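Long-range contacts in cytokinesis protein 2 (PDB 4WPE), which forms a septin-associated double ring, later a ring with medial actin, and mediates the cytoskeletal rearrangements of yeast cytokinesis, represented here by its membrane-associated F-BAR domain: residues N79-V84 and N257-F262; L42-R47 and S232-F237; K64-I69 and V84-E89. All blocks are in the same frame, centred on the assembly; numbering follows the deposited sequence.

Contact 1 (N79-V84 and N257-F262)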
ATOM      1  N   ASN A  79      19.251  -7.768 -16.918  1.00 75.12           N
ATOM      2  CA  ASN A  79      19.814  -7.118 -15.743  1.00 77.41           C
ATOM      3  C   ASN A  79      19.388  -5.657 -15.662  1.00 80.61           C
ATOM      4  O   ASN A  79      19.116  -5.146 -14.586  1.00 78.35           O
ATOM      5  CB  ASN A  79      21.340  -7.237 -15.740  1.00 72.79           C
ATOM      6  CG  ASN A  79      21.954  -6.769 -14.441  1.00 71.52           C
ATOM      7  OD1 ASN A  79      22.649  -5.755 -14.402  1.00 73.76           O
ATOM      8  ND2 ASN A  79      21.692  -7.501 -13.364  1.00 69.35           N
ATOM      9  N   GLU A  80      19.306  -4.996 -16.810  1.00 91.25           N
ATOM     10  CA  GLU A  80      18.839  -3.617 -16.864  1.00 87.20           C
ATOM     11  C   GLU A  80      17.330  -3.567 -16.600  1.00 87.51           C
ATOM     12  O   GLU A  80      16.797  -2.519 -16.238  1.00 85.45           O
ATOM     13  CB  GLU A  80      19.170  -2.973 -18.219  1.00 91.48           C
ATOM     14  CG  GLU A  80      20.329  -3.651 -18.973  1.00112.94           C
ATOM     15  CD  GLU A  80      20.715  -2.924 -20.257  1.00122.95           C
ATOM     16  OE1 GLU A  80      19.908  -2.066 -20.676  1.00119.46           O
ATOM     17  OE2 GLU A  80      21.813  -3.182 -20.825  1.00129.50           O
ATOM     18  N   THR A  81      16.642  -4.696 -16.759  1.00 86.19           N
ATOM     19  CA  THR A  81      15.214  -4.733 -16.451  1.00 77.17           C
ATOM     20  C   THR A  81      15.012  -4.983 -14.952  1.00 69.72           C
ATOM     21  O   THR A  81      14.018  -4.547 -14.374  1.00 70.84           O
ATOM     22  CB  THR A  81      14.465  -5.803 -17.291  1.00 70.84           C
ATOM     23  OG1 THR A  81      13.092  -5.427 -17.448  1.00 70.60           O
ATOM     24  CG2 THR A  81      14.534  -7.173 -16.648  1.00 77.76           C
ATOM     25  N   PHE A  82      15.965  -5.666 -14.321  1.00 68.17           N
ATOM     26  CA  PHE A  82      15.899  -5.902 -12.883  1.00 68.72           C
ATOM     27  C   PHE A  82      16.086  -4.586 -12.143  1.00 75.58           C
ATOM     28  O   PHE A  82      15.556  -4.397 -11.048  1.00 84.33           O
ATOM     29  CB  PHE A  82      16.956  -6.916 -12.432  1.00 73.83           C
ATOM     30  CG  PHE A  82      16.540  -8.357 -12.592  1.00 75.85           C
ATOM     31  CD1 PHE A  82      15.521  -8.713 -13.459  1.00 75.07           C
ATOM     32  CD2 PHE A  82      17.167  -9.354 -11.861  1.00 78.45           C
ATOM     33  CE1 PHE A  82      15.143 -10.037 -13.603  1.00 74.39           C
ATOM     34  CE2 PHE A  82      16.791 -10.680 -12.000  1.00 81.64           C
ATOM     35  CZ  PHE A  82      15.779 -11.020 -12.871  1.00 78.28           C
ATOM     36  N   ASN A  83      16.842  -3.677 -12.749  1.00 71.57           N
ATOM     37  CA  ASN A  83      17.121  -2.387 -12.134  1.00 71.82           C
ATOM     38  C   ASN A  83      15.992  -1.383 -12.358  1.00 68.06           C
ATOM     39  O   ASN A  83      15.798  -0.469 -11.555  1.00 74.28           O
ATOM     40  CB  ASN A  83      18.443  -1.822 -12.659  1.00 78.32           C
ATOM     41  CG  ASN A  83      19.652  -2.544 -12.088  1.00 81.48           C
ATOM     42  OD1 ASN A  83      19.667  -2.926 -10.916  1.00 83.37           O
ATOM     43  ND2 ASN A  83      20.673  -2.734 -12.914  1.00 83.73           N
ATOM     44  N   VAL A  84      15.250  -1.552 -13.449  1.00 63.81           N
ATOM     45  CA  VAL A  84      14.066  -0.732 -13.685  1.00 61.10           C
ATOM     46  C   VAL A  84      13.015  -1.068 -12.638  1.00 63.46           C
ATOM     47  O   VAL A  84      12.408  -0.175 -12.048  1.00 62.47           O
ATOM     48  CB  VAL A  84      13.484  -0.939 -15.098  1.00 61.34           C
ATOM     49  CG1 VAL A  84      12.076  -0.369 -15.187  1.00 69.84           C
ATOM     50  CG2 VAL A  84      14.383  -0.300 -16.141  1.00 62.87           C
ATOM     51  N   ASN A 257       7.149  -0.774 -21.110  1.00 82.98           N
ATOM     52  CA  ASN A 257       7.777  -0.257 -22.330  1.00 90.29           C
ATOM     53  C   ASN A 257       9.136  -0.860 -22.656  1.00 96.49           C
ATOM     54  O   ASN A 257       9.544  -0.881 -23.821  1.00105.69           O
ATOM     55  CB  ASN A 257       7.931   1.271 -22.256  1.00 95.63           C
ATOM     56  CG  ASN A 257       6.620   2.001 -22.396  1.00 98.84           C
ATOM     57  OD1 ASN A 257       5.721   1.551 -23.105  1.00 97.95           O
ATOM     58  ND2 ASN A 257       6.505   3.146 -21.729  1.00104.23           N
ATOM     59  N   HIS A 258       9.829  -1.329 -21.621  1.00 89.87           N
ATOM     60  CA  HIS A 258      11.178  -1.869 -21.749  1.00 85.13           C
ATOM     61  C   HIS A 258      11.222  -3.390 -21.734  1.00 77.85           C
ATOM     62  O   HIS A 258      12.189  -4.004 -22.202  1.00 82.99           O
ATOM     63  CB  HIS A 258      12.068  -1.328 -20.631  1.00 87.39           C
ATOM     64  CG  HIS A 258      13.260  -2.180 -20.347  1.00 99.19           C
ATOM     65  ND1 HIS A 258      14.440  -2.061 -21.061  1.00 99.83           N
ATOM     66  CD2 HIS A 258      13.494  -3.136 -19.415  1.00 99.89           C
ATOM     67  CE1 HIS A 258      15.323  -2.920 -20.606  1.00100.22           C
ATOM     68  NE2 HIS A 258      14.773  -3.587 -19.593  1.00 98.33           N
ATOM     69  N   LEU A 259      10.191  -3.989 -21.150  1.00 72.77           N
ATOM     70  CA  LEU A 259      10.007  -5.427 -21.247  1.00 74.07           C
ATOM     71  C   LEU A 259       9.711  -5.805 -22.688  1.00 81.93           C
ATOM     72  O   LEU A 259      10.011  -6.916 -23.127  1.00 84.88           O
ATOM     73  CB  LEU A 259       8.872  -5.915 -20.344  1.00 73.65           C
ATOM     74  CG  LEU A 259       9.073  -6.079 -18.841  1.00 69.97           C
ATOM     75  CD1 LEU A 259       7.736  -6.278 -18.138  1.00 69.00           C
ATOM     76  CD2 LEU A 259       9.989  -7.264 -18.602  1.00 63.88           C
ATOM     77  N   ASN A 260       9.108  -4.869 -23.414  1.00 85.07           N
ATOM     78  CA  ASN A 260       8.777  -5.081 -24.815  1.00 89.20           C
ATOM     79  C   ASN A 260       9.851  -4.531 -25.752  1.00 83.07           C
ATOM     80  O   ASN A 260       9.696  -4.581 -26.970  1.00 84.29           O
ATOM     81  CB  ASN A 260       7.421  -4.447 -25.151  1.00 95.07           C
ATOM     82  CG  ASN A 260       6.243  -5.216 -24.567  1.00 91.66           C
ATOM     83  OD1 ASN A 260       6.397  -6.022 -23.650  1.00 83.60           O
ATOM     84  ND2 ASN A 260       5.053  -4.967 -25.106  1.00 97.34           N
ATOM     85  N   SER A 261      10.937  -4.012 -25.186  1.00 74.14           N
ATOM     86  CA  SER A 261      11.992  -3.406 -25.996  1.00 73.06           C
ATOM     87  C   SER A 261      13.031  -4.424 -26.462  1.00 81.09           C
ATOM     88  O   SER A 261      13.841  -4.134 -27.345  1.00 77.98           O
ATOM     89  CB  SER A 261      12.691  -2.286 -25.223  1.00 71.64           C
ATOM     90  OG  SER A 261      13.535  -2.805 -24.210  1.00 68.28           O
ATOM     91  N   PHE A 262      13.013  -5.611 -25.868  1.00 77.23           N
ATOM     92  CA  PHE A 262      13.991  -6.631 -26.220  1.00 67.80           C
ATOM     93  C   PHE A 262      13.392  -8.031 -26.220  1.00 67.69           C
ATOM     94  O   PHE A 262      12.332  -8.271 -25.638  1.00 68.52           O
ATOM     95  CB  PHE A 262      15.183  -6.577 -25.262  1.00 69.53           C
ATOM     96  CG  PHE A 262      14.894  -7.134 -23.895  1.00 62.13           C
ATOM     97  CD1 PHE A 262      15.271  -8.423 -23.565  1.00 55.21           C
ATOM     98  CD2 PHE A 262      14.254  -6.365 -22.939  1.00 64.34           C
ATOM     99  CE1 PHE A 262      15.010  -8.938 -22.310  1.00 59.42           C
ATOM    100  CE2 PHE A 262      13.992  -6.875 -21.682  1.00 60.28           C
ATOM    101  CZ  PHE A 262      14.369  -8.166 -21.368  1.00 56.45           C
TER
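Van der Waals contact carries most of this interface, and the His258 imidazole is its centre. With CG anti to the backbone N (chi1 158°), the ring reaches from helix 170-259 to the start of helix 76-162 and presents its edge to Thr81: CB of Thr81 lies in the ring plane, 3.2 Å from NE2 of His258. The hydroxyl also comes in near that plane, Thr81 OG1 standing 3.0 Å from CD2 of His258. Val84 approaches obliquely, its CG2 4.4 Å from His258 CD2, while Leu259 brings CD2 to 3.8 Å from Thr81 OG1. One face of the imidazole meets Phe262, whose CD2 sits 4.2 Å above the ring plane, offset toward the rim.

Clear hydrogen bonds are found within 257-262 and at the dimer interface. Ser261 OG donates to His258 O over 2.7 Å, tying the loop back to the last turn of the helix. Leu259 O and Phe262 O both accept hydrogen bonds from Gln231 NE2 of the second subunit.

Charge enters weakly: Glu80 OE1 is 5.5 Å from His258 NE2, near enough that it might favour a protonated ring but not in contact with it.

Leu234 of the second subunit packs on both Thr81 and Leu259, so this junction, where one long helix starts and another ends, belongs to the dimeric helical bundle of the F-BAR fold.

Contact 2 (L42-R47 and S232-F237)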
ATOM      1  N   LEU A  42      -9.839  10.208  12.959  1.00 68.13           N
ATOM      2  CA  LEU A  42      -9.221   8.923  13.258  1.00 63.02           C
ATOM      3  C   LEU A  42      -8.812   8.208  11.977  1.00 63.48           C
ATOM      4  O   LEU A  42      -7.743   7.602  11.914  1.00 71.91           O
ATOM      5  CB  LEU A  42     -10.166   8.039  14.072  1.00 53.60           C
ATOM      6  CG  LEU A  42      -9.553   6.734  14.592  1.00 49.98           C
ATOM      7  CD1 LEU A  42      -8.543   7.011  15.698  1.00 48.67           C
ATOM      8  CD2 LEU A  42     -10.630   5.773  15.071  1.00 42.21           C
ATOM      9  N   PHE A  43      -9.667   8.282  10.961  1.00 56.17           N
ATOM     10  CA  PHE A  43      -9.386   7.647   9.678  1.00 56.37           C
ATOM     11  C   PHE A  43      -8.116   8.207   9.048  1.00 58.92           C
ATOM     12  O   PHE A  43      -7.255   7.454   8.598  1.00 65.37           O
ATOM     13  CB  PHE A  43     -10.561   7.822   8.714  1.00 52.55           C
ATOM     14  CG  PHE A  43     -10.271   7.349   7.315  1.00 56.54           C
ATOM     15  CD1 PHE A  43     -10.170   5.996   7.032  1.00 53.42           C
ATOM     16  CD2 PHE A  43     -10.096   8.258   6.285  1.00 55.91           C
ATOM     17  CE1 PHE A  43      -9.906   5.559   5.751  1.00 51.13           C
ATOM     18  CE2 PHE A  43      -9.830   7.829   5.001  1.00 54.78           C
ATOM     19  CZ  PHE A  43      -9.734   6.477   4.733  1.00 57.73           C
ATOM     20  N   PHE A  44      -8.012   9.532   9.022  1.00 57.08           N
ATOM     21  CA  PHE A  44      -6.846  10.218   8.476  1.00 58.45           C
ATOM     22  C   PHE A  44      -5.568   9.797   9.186  1.00 60.78           C
ATOM     23  O   PHE A  44      -4.529   9.604   8.556  1.00 56.83           O
ATOM     24  CB  PHE A  44      -7.022  11.732   8.587  1.00 67.01           C
ATOM     25  CG  PHE A  44      -8.015  12.303   7.617  1.00 67.02           C
ATOM     26  CD1 PHE A  44      -8.758  13.426   7.948  1.00 67.97           C
ATOM     27  CD2 PHE A  44      -8.191  11.732   6.366  1.00 66.02           C
ATOM     28  CE1 PHE A  44      -9.669  13.962   7.056  1.00 67.18           C
ATOM     29  CE2 PHE A  44      -9.098  12.266   5.468  1.00 67.03           C
ATOM     30  CZ  PHE A  44      -9.839  13.380   5.815  1.00 66.72           C
ATOM     31  N   LYS A  45      -5.656   9.656  10.504  1.00 62.28           N
ATOM     32  CA  LYS A  45      -4.509   9.256  11.306  1.00 63.44           C
ATOM     33  C   LYS A  45      -4.071   7.834  10.974  1.00 67.90           C
ATOM     34  O   LYS A  45      -2.909   7.598  10.645  1.00 71.07           O
ATOM     35  CB  LYS A  45      -4.833   9.370  12.795  1.00 59.47           C
ATOM     36  CG  LYS A  45      -3.681   8.994  13.706  1.00 61.28           C
ATOM     37  CD  LYS A  45      -4.038   9.202  15.168  1.00 63.86           C
ATOM     38  CE  LYS A  45      -2.831   8.961  16.058  1.00 72.89           C
ATOM     39  NZ  LYS A  45      -3.232   8.597  17.444  1.00 83.04           N
ATOM     40  N   GLN A  46      -5.007   6.893  11.057  1.00 66.93           N
ATOM     41  CA  GLN A  46      -4.707   5.486  10.811  1.00 62.76           C
ATOM     42  C   GLN A  46      -4.243   5.248   9.380  1.00 59.63           C
ATOM     43  O   GLN A  46      -3.318   4.474   9.139  1.00 61.18           O
ATOM     44  CB  GLN A  46      -5.925   4.615  11.116  1.00 51.48           C
ATOM     45  CG  GLN A  46      -6.349   4.643  12.570  1.00 50.85           C
ATOM     46  CD  GLN A  46      -7.058   3.368  12.988  1.00 66.20           C
ATOM     47  OE1 GLN A  46      -8.260   3.371  13.266  1.00 62.50           O
ATOM     48  NE2 GLN A  46      -6.312   2.267  13.038  1.00 70.70           N
ATOM     49  N   ARG A  47      -4.899   5.914   8.437  1.00 54.87           N
ATOM     50  CA  ARG A  47      -4.504   5.866   7.035  1.00 53.79           C
ATOM     51  C   ARG A  47      -3.083   6.404   6.842  1.00 61.03           C
ATOM     52  O   ARG A  47      -2.308   5.863   6.055  1.00 63.35           O
ATOM     53  CB  ARG A  47      -5.497   6.659   6.186  1.00 53.29           C
ATOM     54  CG  ARG A  47      -5.093   6.849   4.743  1.00 61.19           C
ATOM     55  CD  ARG A  47      -5.378   5.619   3.915  1.00 58.39           C
ATOM     56  NE  ARG A  47      -5.857   5.986   2.587  1.00 62.24           N
ATOM     57  CZ  ARG A  47      -5.066   6.312   1.572  1.00 65.05           C
ATOM     58  NH1 ARG A  47      -3.751   6.321   1.733  1.00 73.01           N
ATOM     59  NH2 ARG A  47      -5.589   6.634   0.395  1.00 64.22           N
ATOM     60  N   SER A 232     -13.211  20.477   1.615  1.00 71.23           N
ATOM     61  CA  SER A 232     -11.922  20.796   1.001  1.00 70.41           C
ATOM     62  C   SER A 232     -10.840  19.812   1.432  1.00 65.30           C
ATOM     63  O   SER A 232      -9.966  19.455   0.643  1.00 69.51           O
ATOM     64  CB  SER A 232     -11.486  22.221   1.350  1.00 71.37           C
ATOM     65  OG  SER A 232     -11.037  22.302   2.692  1.00 62.99           O
ATOM     66  N   LYS A 233     -10.902  19.384   2.690  1.00 55.48           N
ATOM     67  CA  LYS A 233      -9.920  18.447   3.225  1.00 58.96           C
ATOM     68  C   LYS A 233     -10.027  17.076   2.562  1.00 66.63           C
ATOM     69  O   LYS A 233      -9.047  16.339   2.486  1.00 70.02           O
ATOM     70  CB  LYS A 233     -10.077  18.310   4.739  1.00 52.34           C
ATOM     71  CG  LYS A 233      -9.429  19.431   5.524  1.00 61.44           C
ATOM     72  CD  LYS A 233      -8.112  19.849   4.893  1.00 74.52           C
ATOM     73  CE  LYS A 233      -7.494  21.016   5.635  1.00 77.38           C
ATOM     74  NZ  LYS A 233      -6.254  21.499   4.968  1.00 80.07           N
ATOM     75  N   LEU A 234     -11.216  16.738   2.078  1.00 62.72           N
ATOM     76  CA  LEU A 234     -11.422  15.447   1.437  1.00 60.89           C
ATOM     77  C   LEU A 234     -10.946  15.442  -0.015  1.00 67.81           C
ATOM     78  O   LEU A 234     -10.641  14.380  -0.562  1.00 70.89           O
ATOM     79  CB  LEU A 234     -12.895  15.039   1.513  1.00 59.09           C
ATOM     80  CG  LEU A 234     -13.313  14.453   2.866  1.00 60.42           C
ATOM     81  CD1 LEU A 234     -14.797  14.113   2.894  1.00 56.76           C
ATOM     82  CD2 LEU A 234     -12.476  13.224   3.191  1.00 64.22           C
ATOM     83  N   GLN A 235     -10.880  16.612  -0.647  1.00 70.28           N
ATOM     84  CA  GLN A 235     -10.309  16.671  -1.989  1.00 80.86           C
ATOM     85  C   GLN A 235      -8.795  16.621  -1.849  1.00 77.82           C
ATOM     86  O   GLN A 235      -8.127  15.863  -2.547  1.00 74.92           O
ATOM     87  CB  GLN A 235     -10.755  17.928  -2.749  1.00 84.60           C
ATOM     88  CG  GLN A 235     -11.205  17.700  -4.215  1.00125.14           C
ATOM     89  CD  GLN A 235     -10.113  17.215  -5.179  1.00124.68           C
ATOM     90  OE1 GLN A 235      -9.035  16.798  -4.775  1.00121.47           O
ATOM     91  NE2 GLN A 235     -10.408  17.275  -6.474  1.00125.95           N
ATOM     92  N   GLN A 236      -8.261  17.412  -0.922  1.00 71.91           N
ATOM     93  CA  GLN A 236      -6.831  17.381  -0.622  1.00 69.68           C
ATOM     94  C   GLN A 236      -6.376  15.952  -0.354  1.00 72.15           C
ATOM     95  O   GLN A 236      -5.265  15.559  -0.707  1.00 67.99           O
ATOM     96  CB  GLN A 236      -6.508  18.268   0.576  1.00 58.39           C
ATOM     97  CG  GLN A 236      -6.607  19.743   0.279  1.00 67.19           C
ATOM     98  CD  GLN A 236      -6.514  20.582   1.532  1.00 69.76           C
ATOM     99  OE1 GLN A 236      -5.737  20.280   2.438  1.00 74.77           O
ATOM    100  NE2 GLN A 236      -7.307  21.643   1.591  1.00 65.68           N
ATOM    101  N   PHE A 237      -7.261  15.183   0.267  1.00 71.38           N
ATOM    102  CA  PHE A 237      -7.089  13.746   0.431  1.00 66.77           C
ATOM    103  C   PHE A 237      -7.127  13.032  -0.919  1.00 66.34           C
ATOM    104  O   PHE A 237      -6.207  12.288  -1.265  1.00 67.45           O
ATOM    105  CB  PHE A 237      -8.174  13.206   1.366  1.00 65.32           C
ATOM    106  CG  PHE A 237      -8.273  11.710   1.394  1.00 62.51           C
ATOM    107  CD1 PHE A 237      -7.342  10.952   2.080  1.00 61.60           C
ATOM    108  CD2 PHE A 237      -9.327  11.065   0.764  1.00 63.37           C
ATOM    109  CE1 PHE A 237      -7.444   9.571   2.115  1.00 64.40           C
ATOM    110  CE2 PHE A 237      -9.439   9.688   0.796  1.00 61.28           C
ATOM    111  CZ  PHE A 237      -8.495   8.939   1.472  1.00 63.94           C
TER
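An aromatic cluster of Phe43, Phe44 and Phe237 fills this buried part of the F-BAR helical bundle. The short segments run nearly parallel, at 18°, yet their axes come no closer than 12.9 Å, so large side chains must span the gap. Phe237, CG anti to its backbone N, projects toward helix 37-71 and meets three residues there. Phe43 turns its edge toward the Phe237 face in an offset edge-to-face pair, with centroids 5.9 Å apart and planes at 68°; Phe43 CE2 lies 3.9 Å from Phe237 CZ. Phe44 meets the same ring obliquely, CE2 to Phe237 CD1 at 4.0 Å, while its CZ touches Leu234 CD2 at 3.7 Å, the methyl arriving at the Phe44 ring edge.

Arg47 bends at chi2 and chi3 so that Phe237 CE1 lies over one guanidinium face, NE to CE1 being 3.9 Å; the guanidinium and ring planes are 71° apart. The buried charge is met by salt bridges, NH1 to Glu51 and NE to Glu89 of the second subunit.

Helix 76-162 closes in through Leu103, against Phe237, and Ile107, against Phe44, while Ile61 of the second subunit packs on Phe43.

Contact 3 (K64-I69 and V84-E89); sequences KLDKDI and VVLSVE
Neither segment contributes an aromatic ring; the flat groups are carboxylates, and they behave differently. That of Asp66, at the exposed margin, meets a methyl: OD2 lies 3.2 Å from Leu86 CD2, the two side chains crossing obliquely. Glu89 also directs its CB toward the opposite helix, but its carboxylate serves other partners: OE1 forms a salt bridge to Arg92 of the same chain and also serves the dimer partner.

The remaining contact is aliphatic and centres on Leu86. Its CG is anti to the backbone N (chi1 -179°), which carries the forked end across to helix 37-71, where the two methyls divide the work. CD1 packs against Leu65, 3.9 Å from that residue's CD2; CD2, besides facing Asp66, lies 4.0 Å from Ile69 CD1. Leu65 has the same extended first torsion (chi1 176°), and the two leucines slide past each other in opposite directions. A looser touch joins Leu65 CD2 to Val85 CG1 at 4.4 Å.

The backbone geometry agrees with side-chain meshing: the short axes are 10.3 Å apart and antiparallel at 162°, with Asp66 and Leu86 nearest in register, their CA atoms separated by 6.9 Å. The segments belong to consecutive helices of the bundle, a helical hairpin. Phe43 of the second subunit packs on Leu65 and Glu89, and Met40 of that subunit on Val85.

Without a hydrogen bond or salt bridge across it, the pairing rests mainly on branched aliphatic groups, with the Asp66 carboxylate against the Leu86 methyl at the margin, whereas the buried carboxylate of Glu89 is probably balanced by its arginine partners, consistent with a tie to the other subunit.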
ATOM      1  N   LYS A  64      16.633  -5.357  -0.127  1.00 71.45           N
ATOM      2  CA  LYS A  64      17.088  -6.728  -0.317  1.00 64.68           C
ATOM      3  C   LYS A  64      17.192  -7.048  -1.799  1.00 69.83           C
ATOM      4  O   LYS A  64      17.998  -7.880  -2.205  1.00 76.55           O
ATOM      5  CB  LYS A  64      16.148  -7.720   0.371  1.00 59.04           C
ATOM      6  N   LEU A  65      16.376  -6.381  -2.607  1.00 69.75           N
ATOM      7  CA  LEU A  65      16.417  -6.579  -4.050  1.00 67.41           C
ATOM      8  C   LEU A  65      17.697  -5.998  -4.642  1.00 71.93           C
ATOM      9  O   LEU A  65      18.293  -6.587  -5.545  1.00 75.67           O
ATOM     10  CB  LEU A  65      15.191  -5.956  -4.721  1.00 58.50           C
ATOM     11  CG  LEU A  65      15.174  -6.013  -6.251  1.00 56.97           C
ATOM     12  CD1 LEU A  65      15.333  -7.443  -6.752  1.00 51.39           C
ATOM     13  CD2 LEU A  65      13.901  -5.391  -6.800  1.00 52.69           C
ATOM     14  N   ASP A  66      18.118  -4.845  -4.126  1.00 71.06           N
ATOM     15  CA  ASP A  66      19.335  -4.192  -4.600  1.00 76.30           C
ATOM     16  C   ASP A  66      20.563  -5.056  -4.325  1.00 70.03           C
ATOM     17  O   ASP A  66      21.383  -5.285  -5.213  1.00 61.21           O
ATOM     18  CB  ASP A  66      19.502  -2.819  -3.940  1.00 83.97           C
ATOM     19  CG  ASP A  66      20.549  -1.960  -4.631  1.00 92.08           C
ATOM     20  OD1 ASP A  66      21.747  -2.317  -4.580  1.00 95.92           O
ATOM     21  OD2 ASP A  66      20.176  -0.920  -5.214  1.00 92.97           O
ATOM     22  N   LYS A  67      20.680  -5.536  -3.091  1.00 69.75           N
ATOM     23  CA  LYS A  67      21.802  -6.380  -2.698  1.00 60.58           C
ATOM     24  C   LYS A  67      21.808  -7.687  -3.482  1.00 69.26           C
ATOM     25  O   LYS A  67      22.868  -8.223  -3.802  1.00 84.23           O
ATOM     26  CB  LYS A  67      21.757  -6.667  -1.194  1.00 54.07           C
ATOM     27  N   ASP A  68      20.621  -8.197  -3.796  1.00 67.34           N
ATOM     28  CA  ASP A  68      20.511  -9.453  -4.532  1.00 67.41           C
ATOM     29  C   ASP A  68      20.925  -9.294  -5.992  1.00 64.57           C
ATOM     30  O   ASP A  68      21.573 -10.173  -6.553  1.00 68.64           O
ATOM     31  CB  ASP A  68      19.089 -10.003  -4.444  1.00 72.51           C
ATOM     32  CG  ASP A  68      18.798 -10.643  -3.103  1.00 76.57           C
ATOM     33  OD1 ASP A  68      19.510 -10.317  -2.129  1.00 70.98           O
ATOM     34  OD2 ASP A  68      17.864 -11.468  -3.021  1.00 83.67           O
ATOM     35  N   ILE A  69      20.548  -8.176  -6.602  1.00 62.53           N
ATOM     36  CA  ILE A  69      20.953  -7.889  -7.972  1.00 67.74           C
ATOM     37  C   ILE A  69      22.475  -7.823  -8.078  1.00 72.63           C
ATOM     38  O   ILE A  69      23.069  -8.395  -8.994  1.00 82.33           O
ATOM     39  CB  ILE A  69      20.336  -6.570  -8.478  1.00 67.89           C
ATOM     40  CG1 ILE A  69      18.837  -6.751  -8.728  1.00 66.98           C
ATOM     41  CG2 ILE A  69      21.022  -6.104  -9.752  1.00 66.05           C
ATOM     42  CD1 ILE A  69      18.126  -5.475  -9.121  1.00 70.11           C
ATOM     43  N   VAL A  84      15.250  -1.552 -13.449  1.00 63.81           N
ATOM     44  CA  VAL A  84      14.066  -0.732 -13.685  1.00 61.10           C
ATOM     45  C   VAL A  84      13.015  -1.068 -12.638  1.00 63.46           C
ATOM     46  O   VAL A  84      12.408  -0.175 -12.048  1.00 62.47           O
ATOM     47  CB  VAL A  84      13.484  -0.939 -15.098  1.00 61.34           C
ATOM     48  CG1 VAL A  84      12.076  -0.369 -15.187  1.00 69.84           C
ATOM     49  CG2 VAL A  84      14.383  -0.300 -16.141  1.00 62.87           C
ATOM     50  N   VAL A  85      12.813  -2.361 -12.402  1.00 66.70           N
ATOM     51  CA  VAL A  85      11.918  -2.818 -11.345  1.00 63.07           C
ATOM     52  C   VAL A  85      12.346  -2.225 -10.011  1.00 64.42           C
ATOM     53  O   VAL A  85      11.520  -1.753  -9.231  1.00 69.10           O
ATOM     54  CB  VAL A  85      11.896  -4.357 -11.235  1.00 60.36           C
ATOM     55  CG1 VAL A  85      11.027  -4.798 -10.069  1.00 44.28           C
ATOM     56  CG2 VAL A  85      11.401  -4.978 -12.530  1.00 57.00           C
ATOM     57  N   LEU A  86      13.652  -2.238  -9.769  1.00 70.25           N
ATOM     58  CA  LEU A  86      14.211  -1.703  -8.538  1.00 65.26           C
ATOM     59  C   LEU A  86      13.935  -0.211  -8.396  1.00 61.74           C
ATOM     60  O   LEU A  86      13.552   0.254  -7.322  1.00 64.07           O
ATOM     61  CB  LEU A  86      15.715  -1.968  -8.483  1.00 63.28           C
ATOM     62  CG  LEU A  86      16.452  -1.481  -7.238  1.00 62.78           C
ATOM     63  CD1 LEU A  86      15.798  -2.034  -5.983  1.00 57.32           C
ATOM     64  CD2 LEU A  86      17.913  -1.894  -7.309  1.00 62.02           C
ATOM     65  N   SER A  87      14.119   0.536  -9.480  1.00 63.71           N
ATOM     66  CA  SER A  87      13.944   1.986  -9.435  1.00 67.74           C
ATOM     67  C   SER A  87      12.466   2.378  -9.406  1.00 70.03           C
ATOM     68  O   SER A  87      12.083   3.341  -8.738  1.00 71.39           O
ATOM     69  CB  SER A  87      14.645   2.650 -10.624  1.00 63.99           C
ATOM     70  OG  SER A  87      13.805   2.695 -11.762  1.00 65.38           O
ATOM     71  N   VAL A  88      11.641   1.632 -10.133  1.00 68.71           N
ATOM     72  CA  VAL A  88      10.201   1.864 -10.138  1.00 66.85           C
ATOM     73  C   VAL A  88       9.624   1.712  -8.735  1.00 63.75           C
ATOM     74  O   VAL A  88       8.842   2.547  -8.281  1.00 62.34           O
ATOM     75  CB  VAL A  88       9.475   0.894 -11.099  1.00 70.38           C
ATOM     76  CG1 VAL A  88       8.007   0.744 -10.718  1.00 77.07           C
ATOM     77  CG2 VAL A  88       9.623   1.359 -12.540  1.00 70.30           C
ATOM     78  N   GLU A  89      10.032   0.653  -8.044  1.00 64.00           N
ATOM     79  CA  GLU A  89       9.468   0.333  -6.738  1.00 62.18           C
ATOM     80  C   GLU A  89       9.923   1.288  -5.638  1.00 57.55           C
ATOM     81  O   GLU A  89       9.161   1.576  -4.720  1.00 64.91           O
ATOM     82  CB  GLU A  89       9.812  -1.108  -6.353  1.00 66.35           C
ATOM     83  CG  GLU A  89       9.080  -2.158  -7.181  1.00 72.94           C
ATOM     84  CD  GLU A  89       7.576  -2.137  -6.961  1.00 81.16           C
ATOM     85  OE1 GLU A  89       7.114  -2.712  -5.952  1.00 84.12           O
ATOM     86  OE2 GLU A  89       6.858  -1.545  -7.794  1.00 84.51           O
TER

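Contacts 2 and 3 are buried core, whereas contact 1 is only partly buried. Between them they pair all three long helices: 76-162 with 170-259 in contact 1, 37-71 with 170-259 in contact 2, and 37-71 with 76-162 in contact 3. Contacts 1 and 3 share Val84 and touch through Ile69, their centres about 12 Å apart; the centre of contact 2 is about 37 Å from that of contact 1. Imidazole-edge contacts, an aromatic cluster and aliphatic meshing distinguish them in turn. Dimerisation connects them further: contact 2 of one subunit meets contact 1 of the other by packing and contact 3 of the other by packing and a salt bridge.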